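Local coordinates for protein glucose-6-phosphate 1-dehydrogenase (Mycobacterium avium, PDB 4LGV) that probably catalyses the NADP-dependent oxidation of glucose 6-phosphate to 6-phosphogluconolactone, the entry step of the oxidative pentose phosphate pathway, at residues A[294-303]-A[313-322]. Numbering follows the deposited sequence.
Sequences HCVRGQYRGY and STTETYVALR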
loop_
_atom_site.group_PDB
_atom_site.type_symbol
_atom_site.label_atom_id
_atom_site.label_comp_id
_atom_site.label_asym_id
_atom_site.label_seq_id
_atom_site.Cartn_x
_atom_site.Cartn_y
_atom_site.Cartn_z
ATOM N N HIS A 294 4.257 -28.211 -17.673
ATOM C CA HIS A 294 3.085 -27.370 -17.428
ATOM C C HIS A 294 2.563 -26.785 -18.756
ATOM O O HIS A 294 2.011 -25.667 -18.779
ATOM C CB HIS A 294 3.446 -26.253 -16.423
ATOM C CG HIS A 294 3.679 -26.740 -15.023
ATOM N ND1 HIS A 294 2.961 -27.773 -14.445
ATOM C CD2 HIS A 294 4.594 -26.359 -14.103
ATOM C CE1 HIS A 294 3.423 -27.998 -13.226
ATOM N NE2 HIS A 294 4.418 -27.158 -12.997
ATOM N N CYS A 295 2.824 -27.511 -19.845
ATOM C CA CYS A 295 2.415 -27.104 -21.159
ATOM C C CYS A 295 1.605 -28.230 -21.822
ATOM O O CYS A 295 2.057 -29.366 -21.906
ATOM C CB CYS A 295 3.620 -26.735 -22.009
ATOM S SG CYS A 295 3.181 -26.202 -23.694
ATOM N N VAL A 296 0.414 -27.890 -22.304
ATOM C CA VAL A 296 -0.502 -28.842 -22.898
ATOM C C VAL A 296 -0.694 -28.500 -24.366
ATOM O O VAL A 296 -1.070 -27.368 -24.725
ATOM C CB VAL A 296 -1.850 -28.806 -22.157
ATOM C CG1 VAL A 296 -2.921 -29.570 -22.912
ATOM C CG2 VAL A 296 -1.686 -29.382 -20.752
ATOM N N ARG A 297 -0.480 -29.489 -25.223
ATOM C CA ARG A 297 -0.547 -29.282 -26.664
ATOM C C ARG A 297 -1.728 -30.027 -27.246
ATOM O O ARG A 297 -1.961 -31.198 -26.926
ATOM C CB ARG A 297 0.728 -29.744 -27.328
ATOM C CG ARG A 297 1.899 -28.892 -26.945
ATOM C CD ARG A 297 3.202 -29.503 -27.377
ATOM N NE ARG A 297 3.380 -29.383 -28.810
ATOM C CZ ARG A 297 3.334 -30.386 -29.698
ATOM N NH1 ARG A 297 3.095 -31.652 -29.343
ATOM N NH2 ARG A 297 3.536 -30.104 -30.981
ATOM N N GLY A 298 -2.482 -29.338 -28.093
ATOM C CA GLY A 298 -3.672 -29.897 -28.691
ATOM C C GLY A 298 -3.655 -29.828 -30.206
ATOM O O GLY A 298 -2.946 -29.015 -30.794
ATOM N N GLN A 299 -4.482 -30.681 -30.818
ATOM C CA GLN A 299 -4.647 -30.723 -32.259
ATOM C C GLN A 299 -6.082 -31.067 -32.566
ATOM O O GLN A 299 -6.604 -32.086 -32.098
ATOM C CB GLN A 299 -3.752 -31.782 -32.860
ATOM C CG GLN A 299 -3.560 -31.664 -34.347
ATOM C CD GLN A 299 -2.884 -32.903 -34.896
ATOM O OE1 GLN A 299 -3.555 -33.915 -35.139
ATOM N NE2 GLN A 299 -1.558 -32.844 -35.083
ATOM N N TYR A 300 -6.739 -30.200 -33.319
ATOM C CA TYR A 300 -8.137 -30.414 -33.555
ATOM C C TYR A 300 -8.373 -31.607 -34.535
ATOM O O TYR A 300 -7.593 -31.831 -35.461
ATOM C CB TYR A 300 -8.813 -29.118 -34.004
ATOM C CG TYR A 300 -8.534 -28.623 -35.411
ATOM C CD1 TYR A 300 -9.218 -29.148 -36.517
ATOM C CD2 TYR A 300 -7.701 -27.525 -35.619
ATOM C CE1 TYR A 300 -9.017 -28.627 -37.801
ATOM C CE2 TYR A 300 -7.486 -26.996 -36.885
ATOM C CZ TYR A 300 -8.136 -27.550 -37.983
ATOM O OH TYR A 300 -7.886 -26.999 -39.207
ATOM N N ARG A 301 -9.456 -32.346 -34.291
ATOM C CA ARG A 301 -9.843 -33.500 -35.108
ATOM C C ARG A 301 -10.239 -32.991 -36.486
ATOM O O ARG A 301 -11.103 -32.104 -36.621
ATOM C CB ARG A 301 -10.992 -34.282 -34.466
ATOM N N GLY A 302 -9.566 -33.529 -37.506
ATOM C CA GLY A 302 -9.722 -33.037 -38.883
ATOM C C GLY A 302 -8.514 -32.282 -39.408
ATOM O O GLY A 302 -8.407 -32.040 -40.599
ATOM N N TYR A 303 -7.616 -31.880 -38.508
ATOM C CA TYR A 303 -6.437 -31.098 -38.886
ATOM C C TYR A 303 -5.560 -31.860 -39.862
ATOM O O TYR A 303 -5.075 -31.284 -40.825
ATOM C CB TYR A 303 -5.623 -30.703 -37.646
ATOM C CG TYR A 303 -4.290 -30.078 -37.974
ATOM C CD1 TYR A 303 -4.208 -28.825 -38.566
ATOM C CD2 TYR A 303 -3.110 -30.747 -37.686
ATOM C CE1 TYR A 303 -2.983 -28.255 -38.879
ATOM C CE2 TYR A 303 -1.885 -30.189 -37.993
ATOM C CZ TYR A 303 -1.830 -28.944 -38.592
ATOM O OH TYR A 303 -0.603 -28.409 -38.881
ATOM N N SER A 313 1.040 -35.835 -38.593
ATOM C CA SER A 313 1.548 -34.599 -37.954
ATOM C C SER A 313 1.374 -34.593 -36.439
ATOM O O SER A 313 0.320 -34.954 -35.932
ATOM C CB SER A 313 0.816 -33.371 -38.498
ATOM O OG SER A 313 1.256 -32.194 -37.845
ATOM N N THR A 314 2.392 -34.155 -35.718
ATOM C CA THR A 314 2.242 -33.897 -34.282
ATOM C C THR A 314 2.291 -32.391 -33.999
ATOM O O THR A 314 2.549 -31.991 -32.870
ATOM C CB THR A 314 3.309 -34.622 -33.443
ATOM O OG1 THR A 314 4.604 -34.268 -33.937
ATOM C CG2 THR A 314 3.106 -36.152 -33.525
ATOM N N THR A 315 2.035 -31.570 -35.020
ATOM C CA THR A 315 1.991 -30.101 -34.867
ATOM C C THR A 315 0.735 -29.687 -34.097
ATOM O O THR A 315 -0.365 -30.213 -34.340
ATOM C CB THR A 315 2.012 -29.403 -36.231
ATOM O OG1 THR A 315 3.214 -29.762 -36.916
ATOM C CG2 THR A 315 1.961 -27.911 -36.074
ATOM N N GLU A 316 0.905 -28.753 -33.161
ATOM C CA GLU A 316 -0.209 -28.332 -32.284
ATOM C C GLU A 316 -0.957 -27.199 -32.942
ATOM O O GLU A 316 -0.373 -26.307 -33.534
ATOM C CB GLU A 316 0.304 -27.948 -30.888
ATOM C CG GLU A 316 0.959 -26.538 -30.713
ATOM C CD GLU A 316 2.365 -26.404 -31.286
ATOM O OE1 GLU A 316 2.885 -27.379 -31.881
ATOM O OE2 GLU A 316 2.951 -25.300 -31.166
ATOM N N THR A 317 -2.278 -27.264 -32.877
ATOM C CA THR A 317 -3.125 -26.149 -33.245
ATOM C C THR A 317 -3.624 -25.437 -31.998
ATOM O O THR A 317 -4.382 -24.483 -32.118
ATOM C CB THR A 317 -4.364 -26.625 -34.027
ATOM O OG1 THR A 317 -5.124 -27.522 -33.202
ATOM C CG2 THR A 317 -3.967 -27.309 -35.310
ATOM N N TYR A 318 -3.266 -25.943 -30.818
ATOM C CA TYR A 318 -3.719 -25.403 -29.519
ATOM C C TYR A 318 -2.612 -25.566 -28.508
ATOM O O TYR A 318 -1.900 -26.565 -28.549
ATOM C CB TYR A 318 -4.933 -26.162 -28.994
ATOM C CG TYR A 318 -5.385 -25.814 -27.577
ATOM C CD1 TYR A 318 -4.709 -26.316 -26.464
ATOM C CD2 TYR A 318 -6.501 -25.026 -27.355
ATOM C CE1 TYR A 318 -5.114 -26.018 -25.175
ATOM C CE2 TYR A 318 -6.912 -24.708 -26.060
ATOM C CZ TYR A 318 -6.210 -25.197 -24.969
ATOM O OH TYR A 318 -6.601 -24.938 -23.677
ATOM N N VAL A 319 -2.445 -24.567 -27.625
ATOM C CA VAL A 319 -1.522 -24.676 -26.486
ATOM C C VAL A 319 -2.094 -24.042 -25.257
ATOM O O VAL A 319 -2.656 -22.975 -25.330
ATOM C CB VAL A 319 -0.241 -23.839 -26.604
ATOM C CG1 VAL A 319 0.984 -24.681 -26.244
ATOM C CG2 VAL A 319 -0.107 -23.242 -27.974
ATOM N N ALA A 320 -1.833 -24.649 -24.121
ATOM C CA ALA A 320 -2.110 -24.041 -22.857
ATOM C C ALA A 320 -0.868 -24.200 -22.004
ATOM O O ALA A 320 -0.235 -25.251 -22.040
ATOM C CB ALA A 320 -3.281 -24.691 -22.195
ATOM N N LEU A 321 -0.494 -23.140 -21.282
ATOM C CA LEU A 321 0.768 -23.136 -20.558
ATOM C C LEU A 321 0.734 -22.255 -19.311
ATOM O O LEU A 321 -0.162 -21.441 -19.126
ATOM C CB LEU A 321 1.897 -22.709 -21.472
ATOM C CG LEU A 321 1.861 -21.276 -22.010
ATOM C CD1 LEU A 321 2.453 -20.236 -21.028
ATOM C CD2 LEU A 321 2.595 -21.196 -23.334
ATOM N N ARG A 322 1.712 -22.462 -18.449
ATOM C CA ARG A 322 1.864 -21.686 -17.253
ATOM C C ARG A 322 3.202 -20.983 -17.301
ATOM O O ARG A 322 4.197 -21.603 -17.584
ATOM C CB ARG A 322 1.798 -22.575 -15.995
ATOM C CG ARG A 322 1.983 -21.822 -14.672
ATOM C CD ARG A 322 1.842 -22.797 -13.494
ATOM N NE ARG A 322 1.910 -22.121 -12.199
ATOM C CZ ARG A 322 1.397 -22.584 -11.043
ATOM N NH1 ARG A 322 0.745 -23.745 -10.971
ATOM N NH2 ARG A 322 1.543 -21.876 -9.928
#
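Strands 295-300 and 318-322 pair antiparallel in the mixed sheet of the C-terminal domain, and a classic beta bulge, with Thr317 and Tyr318 both facing Gly298, ends the regular ladder. Val296 and Ala320 form a hydrogen-bonded pair, Val296 N reaching Ala320 O at 2.7 Å; on that face helix 466-470 packs against Val296, Tyr318 and Ala320. Arg297 and Val319 lie on the other face, where helix 246-264 covers Val319. At the bulge Gly298 O takes Thr317 N at 2.8 Å and, more weakly, Tyr318 N.

Before the bulge, residues 313-316 are tied to 294-303 by the side chains of Arg297 and Gln299. Arg297, bent at chi3 (74°), brings NH2 to two acceptors, Thr314 O at 2.8 Å and Glu316 OE1 at 2.9 Å. The second is a salt bridge in which NH2 meets OE1 from above the carboxylate plane, while OE2 of Glu316 receives Val248 N. Gln299, extended with CG anti to its backbone N (chi1 -164°), spends both N-H groups of NE2 on Thr315 O and Ser313 O, both acceptors lying in the plane of the Gln299 amide. Thr317 turns OG1 to Tyr300 N and also bonds Tyr457 OH. Asp243 holds this end with OD1, hydrogen-bonded to Tyr303 OH and Ser313 OG, and with its backbone O, hydrogen-bonded to Thr315 OG1. The methyl of Thr317 makes a CH-pi contact with Tyr303, its CG2 lying 3.8 Å from the ring centroid and 19° off the normal.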